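PDB 4KH9: DUF4785 domain-containing protein from Legionella pneumophila subsp. pneumophila, which is of unknown function but binds calcium ions and carries an N-terminal domain followed by two E-set-like domains. Local coordinates for residues 2-16 against 353-367. Residues are numbered along the deposited sequence; the frame is centred on the assembly and turned at random.
Sequences FTLPRQPTKAYECEN and DYGQLKTVYQYNQPV
Y361 reaches from strand 358-368 to the backbone of P5 and shows how one tyrosine can tie a non-strand segment to a β-sheet edge. Its CB lies near the amide of Q7. With CG anti to the backbone N (chi1 -172°), the ring runs across to residues 2-16: Y361 CD2 passes the Q7 amide at 3.6 Å from Q7 NE2, and CE2 meets Q7 CB at the ring edge. At the tip, Y361 OH donates to P5 O at 2.6 Å, in the carbonyl plane and on a lone pair. L4 CB and P5 CD crowd the same hydroxyl, while S269 and L270 of strand 268-278 also touch this side chain.

Q7 slides past Y361 in the opposite direction, its amide plane 65° from the ring. Q7 NE2 gives a hydrogen bond to V360 O (3.0 Å), which also accepts from Q174, and Q7 OE1 takes one from a water that in turn accepts from Q362 N. Farther along, L4 CD2 makes an off-centre CH-pi contact with the Y363 ring, P5 CD lies 3.5 Å from Y363 CD1, and V367 CG1 sits over one face of the F2 ring.

At the other end Y12 OH donates to D353 OD2 (2.6 Å) on its syn side. Q356 NE2 reaches D353 OD2 from the same face of the carboxylate at 3.0 Å, while Q356 OE1 accepts from I265 N. S267 is a further partner of OD2, so the carboxylate is firmly positioned. D353 OD1 accepts from G355 N, closing an Asx turn. Here residues 2-16 bridge the two sheets of a β-sandwich: strand 2-3 borders strand 268-278 in one, and the following residues pack against edge strand 358-368 of the other, an arrangement consistent with the immunoglobulin-like E-set fold.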
ATOM      1  N   PHE A   2     -22.203 -23.309  16.753  1.00 60.87           N
ATOM      2  CA  PHE A   2     -20.965 -23.491  15.993  1.00 59.15           C
ATOM      3  C   PHE A   2     -19.871 -22.578  16.542  1.00 58.92           C
ATOM      4  O   PHE A   2     -20.042 -21.359  16.574  1.00 57.22           O
ATOM      5  CB  PHE A   2     -21.187 -23.233  14.485  1.00 61.11           C
ATOM      6  CG  PHE A   2     -19.963 -23.439  13.621  1.00 62.94           C
ATOM      7  CD1 PHE A   2     -19.596 -24.709  13.197  1.00 67.09           C
ATOM      8  CD2 PHE A   2     -19.182 -22.361  13.227  1.00 64.87           C
ATOM      9  CE1 PHE A   2     -18.461 -24.897  12.407  1.00 68.31           C
ATOM     10  CE2 PHE A   2     -18.044 -22.552  12.443  1.00 67.42           C
ATOM     11  CZ  PHE A   2     -17.695 -23.814  12.030  1.00 66.35           C
ATOM     12  N   THR A   3     -18.753 -23.177  16.977  1.00 53.97           N
ATOM     13  CA  THR A   3     -17.586 -22.469  17.505  1.00 51.56           C
ATOM     14  C   THR A   3     -16.735 -22.014  16.315  1.00 53.51           C
ATOM     15  O   THR A   3     -16.377 -22.814  15.448  1.00 53.00           O
ATOM     16  CB  THR A   3     -16.805 -23.365  18.503  1.00 58.52           C
ATOM     17  OG1 THR A   3     -17.635 -23.605  19.641  1.00 59.87           O
ATOM     18  CG2 THR A   3     -15.465 -22.737  18.964  1.00 52.21           C
ATOM     19  N   LEU A   4     -16.408 -20.718  16.295  1.00 48.68           N
ATOM     20  CA  LEU A   4     -15.617 -20.101  15.247  1.00 47.56           C
ATOM     21  C   LEU A   4     -14.117 -20.186  15.576  1.00 51.99           C
ATOM     22  O   LEU A   4     -13.779 -20.345  16.757  1.00 52.97           O
ATOM     23  CB  LEU A   4     -16.070 -18.637  15.083  1.00 46.33           C
ATOM     24  CG  LEU A   4     -17.462 -18.444  14.483  1.00 50.43           C
ATOM     25  CD1 LEU A   4     -18.027 -17.096  14.844  1.00 49.46           C
ATOM     26  CD2 LEU A   4     -17.456 -18.653  12.985  1.00 53.12           C
ATOM     27  N   PRO A   5     -13.201 -20.080  14.575  1.00 46.23           N
ATOM     28  CA  PRO A   5     -11.757 -20.130  14.898  1.00 45.83           C
ATOM     29  C   PRO A   5     -11.374 -19.083  15.949  1.00 51.56           C
ATOM     30  O   PRO A   5     -11.806 -17.930  15.830  1.00 51.34           O
ATOM     31  CB  PRO A   5     -11.076 -19.839  13.552  1.00 46.26           C
ATOM     32  CG  PRO A   5     -12.091 -20.174  12.510  1.00 50.41           C
ATOM     33  CD  PRO A   5     -13.432 -19.927  13.121  1.00 46.60           C
ATOM     34  N   ARG A   6     -10.620 -19.479  16.998  1.00 48.15           N
ATOM     35  CA  ARG A   6     -10.224 -18.557  18.063  1.00 48.08           C
ATOM     36  C   ARG A   6      -9.213 -17.532  17.571  1.00 50.96           C
ATOM     37  O   ARG A   6      -8.333 -17.856  16.776  1.00 52.07           O
ATOM     38  CB  ARG A   6      -9.634 -19.286  19.291  1.00 52.82           C
ATOM     39  CG  ARG A   6     -10.583 -20.237  20.016  1.00 72.38           C
ATOM     40  CD  ARG A   6     -10.192 -20.467  21.479  1.00 91.69           C
ATOM     41  NE  ARG A   6      -8.843 -21.025  21.650  1.00106.03           N
ATOM     42  CZ  ARG A   6      -8.567 -22.324  21.760  1.00126.61           C
ATOM     43  NH1 ARG A   6      -9.542 -23.226  21.708  1.00119.64           N
ATOM     44  NH2 ARG A   6      -7.315 -22.730  21.920  1.00112.50           N
ATOM     45  N   GLN A   7      -9.346 -16.295  18.052  1.00 45.52           N
ATOM     46  CA  GLN A   7      -8.451 -15.176  17.757  1.00 43.66           C
ATOM     47  C   GLN A   7      -8.256 -14.374  19.043  1.00 47.18           C
ATOM     48  O   GLN A   7      -9.194 -13.717  19.489  1.00 44.77           O
ATOM     49  CB  GLN A   7      -8.998 -14.297  16.600  1.00 44.58           C
ATOM     50  CG  GLN A   7      -8.156 -13.041  16.273  1.00 52.18           C
ATOM     51  CD  GLN A   7      -8.829 -12.109  15.267  1.00 61.80           C
ATOM     52  OE1 GLN A   7      -8.687 -12.268  14.046  1.00 46.96           O
ATOM     53  NE2 GLN A   7      -9.590 -11.113  15.748  1.00 50.73           N
ATOM     54  N   PRO A   8      -7.071 -14.443  19.689  1.00 46.07           N
ATOM     55  CA  PRO A   8      -6.839 -13.616  20.888  1.00 45.61           C
ATOM     56  C   PRO A   8      -7.011 -12.130  20.579  1.00 45.97           C
ATOM     57  O   PRO A   8      -6.547 -11.674  19.544  1.00 45.08           O
ATOM     58  CB  PRO A   8      -5.382 -13.938  21.255  1.00 47.71           C
ATOM     59  CG  PRO A   8      -5.109 -15.243  20.604  1.00 52.96           C
ATOM     60  CD  PRO A   8      -5.854 -15.192  19.321  1.00 48.05           C
ATOM     61  N   THR A   9      -7.714 -11.392  21.433  1.00 42.79           N
ATOM     62  CA  THR A   9      -7.931  -9.972  21.175  1.00 41.80           C
ATOM     63  C   THR A   9      -6.745  -9.137  21.701  1.00 45.28           C
ATOM     64  O   THR A   9      -6.001  -9.562  22.586  1.00 45.17           O
ATOM     65  CB  THR A   9      -9.267  -9.462  21.742  1.00 44.61           C
ATOM     66  OG1 THR A   9      -9.234  -9.503  23.153  1.00 46.32           O
ATOM     67  CG2 THR A   9     -10.476 -10.207  21.210  1.00 41.45           C
ATOM     68  N   LYS A  10      -6.598  -7.934  21.160  1.00 40.56           N
ATOM     69  CA  LYS A  10      -5.545  -6.998  21.516  1.00 40.03           C
ATOM     70  C   LYS A  10      -6.166  -5.602  21.659  1.00 44.72           C
ATOM     71  O   LYS A  10      -6.928  -5.167  20.796  1.00 43.93           O
ATOM     72  CB  LYS A  10      -4.426  -7.049  20.434  1.00 40.71           C
ATOM     73  CG  LYS A  10      -3.315  -6.004  20.560  1.00 43.18           C
ATOM     74  CD  LYS A  10      -2.301  -6.275  21.639  1.00 44.53           C
ATOM     75  CE  LYS A  10      -1.185  -5.278  21.493  1.00 42.98           C
ATOM     76  NZ  LYS A  10      -0.332  -5.219  22.694  1.00 56.24           N
ATOM     77  N   ALA A  11      -5.883  -4.931  22.769  1.00 41.01           N
ATOM     78  CA  ALA A  11      -6.394  -3.577  22.991  1.00 40.09           C
ATOM     79  C   ALA A  11      -5.505  -2.550  22.278  1.00 43.41           C
ATOM     80  O   ALA A  11      -4.332  -2.824  22.013  1.00 42.44           O
ATOM     81  CB  ALA A  11      -6.461  -3.274  24.487  1.00 40.95           C
ATOM     82  N   TYR A  12      -6.079  -1.383  21.946  1.00 39.88           N
ATOM     83  CA  TYR A  12      -5.347  -0.270  21.352  1.00 38.92           C
ATOM     84  C   TYR A  12      -5.876   1.042  21.953  1.00 46.77           C
ATOM     85  O   TYR A  12      -7.002   1.094  22.453  1.00 45.52           O
ATOM     86  CB  TYR A  12      -5.407  -0.276  19.814  1.00 38.00           C
ATOM     87  CG  TYR A  12      -6.755   0.051  19.208  1.00 39.15           C
ATOM     88  CD1 TYR A  12      -7.743  -0.922  19.099  1.00 40.95           C
ATOM     89  CD2 TYR A  12      -7.015   1.311  18.670  1.00 39.52           C
ATOM     90  CE1 TYR A  12      -8.983  -0.632  18.530  1.00 41.03           C
ATOM     91  CE2 TYR A  12      -8.239   1.600  18.060  1.00 40.25           C
ATOM     92  CZ  TYR A  12      -9.221   0.622  17.994  1.00 45.69           C
ATOM     93  OH  TYR A  12     -10.447   0.884  17.421  1.00 44.21           O
ATOM     94  N   GLU A  13      -5.024   2.073  21.968  1.00 48.39           N
ATOM     95  CA  GLU A  13      -5.368   3.404  22.455  1.00 50.60           C
ATOM     96  C   GLU A  13      -5.996   4.137  21.298  1.00 55.71           C
ATOM     97  O   GLU A  13      -5.344   4.352  20.281  1.00 54.87           O
ATOM     98  CB  GLU A  13      -4.138   4.151  23.035  1.00 52.53           C
ATOM     99  CG  GLU A  13      -3.519   3.494  24.265  1.00 64.31           C
ATOM    100  CD  GLU A  13      -2.371   4.247  24.918  1.00 94.53           C
ATOM    101  OE1 GLU A  13      -2.418   5.500  24.966  1.00 98.73           O
ATOM    102  OE2 GLU A  13      -1.449   3.576  25.436  1.00 83.59           O
ATOM    103  N   CYS A  14      -7.289   4.435  21.418  1.00 54.98           N
ATOM    104  CA  CYS A  14      -8.058   5.074  20.364  1.00 56.02           C
ATOM    105  C   CYS A  14      -8.444   6.477  20.756  1.00 60.87           C
ATOM    106  O   CYS A  14      -9.034   6.680  21.818  1.00 61.38           O
ATOM    107  CB  CYS A  14      -9.288   4.243  20.035  1.00 56.90           C
ATOM    108  SG  CYS A  14     -10.055   4.677  18.457  1.00 60.92           S
ATOM    109  N   GLU A  15      -8.114   7.446  19.887  1.00 57.54           N
ATOM    110  CA  GLU A  15      -8.390   8.873  20.100  1.00 57.19           C
ATOM    111  C   GLU A  15      -9.744   9.277  19.531  1.00 58.46           C
ATOM    112  O   GLU A  15     -10.412  10.124  20.122  1.00 59.62           O
ATOM    113  CB  GLU A  15      -7.279   9.762  19.484  1.00 58.62           C
ATOM    114  CG  GLU A  15      -6.999   9.534  18.003  1.00 69.43           C
ATOM    115  CD  GLU A  15      -5.940  10.404  17.352  1.00 98.56           C
ATOM    116  OE1 GLU A  15      -5.170  11.075  18.077  1.00102.36           O
ATOM    117  OE2 GLU A  15      -5.854  10.376  16.104  1.00 94.62           O
ATOM    118  N   ASN A  16     -10.154   8.675  18.399  1.00 52.55           N
ATOM    119  CA  ASN A  16     -11.389   9.040  17.709  1.00 52.35           C
ATOM    120  C   ASN A  16     -12.613   8.189  18.103  1.00 55.35           C
ATOM    121  O   ASN A  16     -13.715   8.520  17.653  1.00 54.73           O
ATOM    122  CB  ASN A  16     -11.180   8.934  16.199  1.00 51.81           C
ATOM    123  CG  ASN A  16     -10.891   7.541  15.701  1.00 68.37           C
ATOM    124  OD1 ASN A  16      -9.901   6.902  16.082  1.00 59.74           O
ATOM    125  ND2 ASN A  16     -11.727   7.059  14.795  1.00 58.81           N
ATOM    126  N   ASP A 353     -14.336  -2.764  12.901  1.00 29.82           N
ATOM    127  CA  ASP A 353     -14.078  -1.790  13.962  1.00 29.64           C
ATOM    128  C   ASP A 353     -14.083  -0.435  13.293  1.00 32.90           C
ATOM    129  O   ASP A 353     -13.152  -0.140  12.558  1.00 30.98           O
ATOM    130  CB  ASP A 353     -12.750  -2.086  14.693  1.00 30.07           C
ATOM    131  CG  ASP A 353     -12.351  -1.107  15.787  1.00 35.37           C
ATOM    132  OD1 ASP A 353     -13.032  -0.060  15.941  1.00 36.41           O
ATOM    133  OD2 ASP A 353     -11.392  -1.404  16.520  1.00 38.82           O
ATOM    134  N   TYR A 354     -15.104   0.408  13.556  1.00 32.50           N
ATOM    135  CA  TYR A 354     -15.184   1.729  12.931  1.00 33.75           C
ATOM    136  C   TYR A 354     -14.147   2.695  13.477  1.00 38.68           C
ATOM    137  O   TYR A 354     -13.877   3.705  12.824  1.00 38.36           O
ATOM    138  CB  TYR A 354     -16.574   2.327  13.073  1.00 36.44           C
ATOM    139  CG  TYR A 354     -17.572   1.671  12.145  1.00 39.85           C
ATOM    140  CD1 TYR A 354     -17.577   1.957  10.786  1.00 43.00           C
ATOM    141  CD2 TYR A 354     -18.552   0.821  12.636  1.00 41.97           C
ATOM    142  CE1 TYR A 354     -18.522   1.399   9.933  1.00 46.45           C
ATOM    143  CE2 TYR A 354     -19.512   0.266  11.795  1.00 44.60           C
ATOM    144  CZ  TYR A 354     -19.480   0.538  10.438  1.00 53.87           C
ATOM    145  OH  TYR A 354     -20.411  -0.015   9.595  1.00 53.89           O
ATOM    146  N   GLY A 355     -13.542   2.366  14.629  1.00 34.75           N
ATOM    147  CA  GLY A 355     -12.453   3.162  15.186  1.00 34.58           C
ATOM    148  C   GLY A 355     -11.210   3.023  14.329  1.00 39.17           C
ATOM    149  O   GLY A 355     -10.414   3.952  14.224  1.00 40.89           O
ATOM    150  N   GLN A 356     -11.054   1.859  13.682  1.00 34.34           N
ATOM    151  CA  GLN A 356      -9.925   1.539  12.812  1.00 32.85           C
ATOM    152  C   GLN A 356     -10.296   1.629  11.349  1.00 39.12           C
ATOM    153  O   GLN A 356      -9.407   1.788  10.516  1.00 40.46           O
ATOM    154  CB  GLN A 356      -9.419   0.118  13.102  1.00 32.59           C
ATOM    155  CG  GLN A 356      -8.648  -0.012  14.408  1.00 37.67           C
ATOM    156  CD  GLN A 356      -8.086  -1.393  14.530  1.00 43.72           C
ATOM    157  OE1 GLN A 356      -7.092  -1.737  13.894  1.00 39.41           O
ATOM    158  NE2 GLN A 356      -8.753  -2.240  15.288  1.00 31.05           N
ATOM    159  N   LEU A 357     -11.595   1.474  11.035  1.00 34.96           N
ATOM    160  CA  LEU A 357     -12.147   1.388   9.692  1.00 35.29           C
ATOM    161  C   LEU A 357     -11.480   0.190   9.006  1.00 39.37           C
ATOM    162  O   LEU A 357     -11.054   0.254   7.850  1.00 40.01           O
ATOM    163  CB  LEU A 357     -12.008   2.712   8.898  1.00 35.38           C
ATOM    164  CG  LEU A 357     -12.894   3.861   9.366  1.00 40.44           C
ATOM    165  CD1 LEU A 357     -12.415   5.185   8.794  1.00 41.49           C
ATOM    166  CD2 LEU A 357     -14.353   3.626   8.964  1.00 42.26           C
ATOM    167  N   LYS A 358     -11.362  -0.900   9.778  1.00 33.81           N
ATOM    168  CA  LYS A 358     -10.809  -2.180   9.352  1.00 32.00           C
ATOM    169  C   LYS A 358     -11.688  -3.340   9.822  1.00 34.61           C
ATOM    170  O   LYS A 358     -12.334  -3.260  10.882  1.00 31.22           O
ATOM    171  CB  LYS A 358      -9.373  -2.383   9.917  1.00 33.49           C
ATOM    172  CG  LYS A 358      -8.315  -1.370   9.514  1.00 37.97           C
ATOM    173  CD  LYS A 358      -7.785  -1.567   8.096  1.00 39.69           C
ATOM    174  CE  LYS A 358      -6.986  -0.368   7.636  1.00 37.54           C
ATOM    175  NZ  LYS A 358      -6.700  -0.442   6.185  1.00 46.00           N
ATOM    176  N   THR A 359     -11.675  -4.434   9.043  1.00 32.54           N
ATOM    177  CA  THR A 359     -12.264  -5.723   9.423  1.00 32.26           C
ATOM    178  C   THR A 359     -11.281  -6.282  10.444  1.00 37.57           C
ATOM    179  O   THR A 359     -10.079  -6.344  10.138  1.00 40.10           O
ATOM    180  CB  THR A 359     -12.491  -6.603   8.173  1.00 39.38           C
ATOM    181  OG1 THR A 359     -13.472  -5.980   7.368  1.00 33.91           O
ATOM    182  CG2 THR A 359     -12.972  -7.998   8.508  1.00 39.78           C
ATOM    183  N   VAL A 360     -11.736  -6.580  11.676  1.00 31.83           N
ATOM    184  CA  VAL A 360     -10.804  -7.055  12.714  1.00 29.48           C
ATOM    185  C   VAL A 360     -10.918  -8.581  12.916  1.00 33.93           C
ATOM    186  O   VAL A 360      -9.981  -9.207  13.437  1.00 34.17           O
ATOM    187  CB  VAL A 360     -10.946  -6.283  14.036  1.00 32.33           C
ATOM    188  CG1 VAL A 360     -10.495  -4.839  13.836  1.00 31.31           C
ATOM    189  CG2 VAL A 360     -12.377  -6.340  14.604  1.00 32.00           C
ATOM    190  N   TYR A 361     -12.022  -9.164  12.431  1.00 30.34           N
ATOM    191  CA  TYR A 361     -12.302 -10.592  12.482  1.00 30.57           C
ATOM    192  C   TYR A 361     -13.126 -10.974  11.289  1.00 37.06           C
ATOM    193  O   TYR A 361     -14.095 -10.294  10.964  1.00 36.31           O
ATOM    194  CB  TYR A 361     -13.020 -11.021  13.781  1.00 31.61           C
ATOM    195  CG  TYR A 361     -13.149 -12.527  13.933  1.00 33.62           C
ATOM    196  CD1 TYR A 361     -14.141 -13.238  13.256  1.00 35.46           C
ATOM    197  CD2 TYR A 361     -12.249 -13.248  14.707  1.00 35.18           C
ATOM    198  CE1 TYR A 361     -14.210 -14.629  13.316  1.00 36.71           C
ATOM    199  CE2 TYR A 361     -12.333 -14.644  14.807  1.00 37.29           C
ATOM    200  CZ  TYR A 361     -13.318 -15.329  14.108  1.00 44.37           C
ATOM    201  OH  TYR A 361     -13.423 -16.699  14.181  1.00 43.62           O
ATOM    202  N   GLN A 362     -12.746 -12.076  10.629  1.00 36.43           N
ATOM    203  CA  GLN A 362     -13.543 -12.581   9.527  1.00 37.48           C
ATOM    204  C   GLN A 362     -13.441 -14.088   9.433  1.00 42.54           C
ATOM    205  O   GLN A 362     -12.378 -14.676   9.643  1.00 42.31           O
ATOM    206  CB  GLN A 362     -13.193 -11.933   8.183  1.00 38.66           C
ATOM    207  CG  GLN A 362     -11.722 -11.949   7.779  1.00 56.40           C
ATOM    208  CD  GLN A 362     -11.437 -10.905   6.728  1.00 74.05           C
ATOM    209  OE1 GLN A 362     -12.144 -10.791   5.718  1.00 68.65           O
ATOM    210  NE2 GLN A 362     -10.383 -10.126   6.948  1.00 64.04           N
ATOM    211  N   TYR A 363     -14.580 -14.692   9.139  1.00 40.28           N
ATOM    212  CA  TYR A 363     -14.748 -16.099   8.856  1.00 40.78           C
ATOM    213  C   TYR A 363     -15.437 -16.170   7.499  1.00 46.83           C
ATOM    214  O   TYR A 363     -16.616 -15.849   7.401  1.00 44.79           O
ATOM    215  CB  TYR A 363     -15.511 -16.816   9.981  1.00 43.20           C
ATOM    216  CG  TYR A 363     -15.561 -18.307   9.761  1.00 48.52           C
ATOM    217  CD1 TYR A 363     -14.407 -19.078   9.828  1.00 51.70           C
ATOM    218  CD2 TYR A 363     -16.755 -18.942   9.442  1.00 50.53           C
ATOM    219  CE1 TYR A 363     -14.442 -20.453   9.601  1.00 55.75           C
ATOM    220  CE2 TYR A 363     -16.804 -20.315   9.224  1.00 52.97           C
ATOM    221  CZ  TYR A 363     -15.648 -21.071   9.321  1.00 63.98           C
ATOM    222  OH  TYR A 363     -15.691 -22.422   9.080  1.00 70.35           O
ATOM    223  N   ASN A 364     -14.678 -16.525   6.444  1.00 47.16           N
ATOM    224  CA  ASN A 364     -15.168 -16.551   5.060  1.00 48.97           C
ATOM    225  C   ASN A 364     -15.426 -17.981   4.540  1.00 55.98           C
ATOM    226  O   ASN A 364     -15.319 -18.230   3.333  1.00 55.73           O
ATOM    227  CB  ASN A 364     -14.171 -15.842   4.144  1.00 49.22           C
ATOM    228  CG  ASN A 364     -13.895 -14.425   4.562  1.00 74.49           C
ATOM    229  OD1 ASN A 364     -14.752 -13.538   4.450  1.00 72.16           O
ATOM    230  ND2 ASN A 364     -12.698 -14.194   5.086  1.00 59.59           N
ATOM    231  N   GLN A 365     -15.773 -18.909   5.439  1.00 54.18           N
ATOM    232  CA  GLN A 365     -16.133 -20.267   5.048  1.00 55.22           C
ATOM    233  C   GLN A 365     -17.647 -20.462   5.166  1.00 60.74           C
ATOM    234  O   GLN A 365     -18.231 -19.951   6.126  1.00 59.06           O
ATOM    235  CB  GLN A 365     -15.400 -21.316   5.900  1.00 56.84           C
ATOM    236  CG  GLN A 365     -13.981 -21.651   5.470  1.00 75.15           C
ATOM    237  CD  GLN A 365     -13.481 -22.829   6.278  1.00105.67           C
ATOM    238  OE1 GLN A 365     -12.870 -22.670   7.342  1.00103.95           O
ATOM    239  NE2 GLN A 365     -13.792 -24.044   5.830  1.00 99.90           N
ATOM    240  N   PRO A 366     -18.304 -21.214   4.234  1.00 60.82           N
ATOM    241  CA  PRO A 366     -19.756 -21.460   4.365  1.00 61.23           C
ATOM    242  C   PRO A 366     -20.120 -22.168   5.672  1.00 64.60           C
ATOM    243  O   PRO A 366     -19.393 -23.062   6.118  1.00 64.07           O
ATOM    244  CB  PRO A 366     -20.065 -22.369   3.165  1.00 63.98           C
ATOM    245  CG  PRO A 366     -18.974 -22.102   2.189  1.00 68.11           C
ATOM    246  CD  PRO A 366     -17.762 -21.897   3.039  1.00 62.89           C
ATOM    247  N   VAL A 367     -21.219 -21.735   6.315  1.00 61.11           N
ATOM    248  CA  VAL A 367     -21.731 -22.358   7.542  1.00 60.85           C
ATOM    249  C   VAL A 367     -23.179 -22.702   7.275  1.00 63.25           C
ATOM    250  O   VAL A 367     -24.009 -21.803   7.164  1.00 60.77           O
ATOM    251  CB  VAL A 367     -21.558 -21.554   8.874  1.00 64.57           C
ATOM    252  CG1 VAL A 367     -22.006 -22.385  10.076  1.00 64.97           C
ATOM    253  CG2 VAL A 367     -20.123 -21.095   9.084  1.00 63.69           C
TER
HETATM  254  O   HOH W   1     -10.184 -13.125  11.474  1.00 40.48           O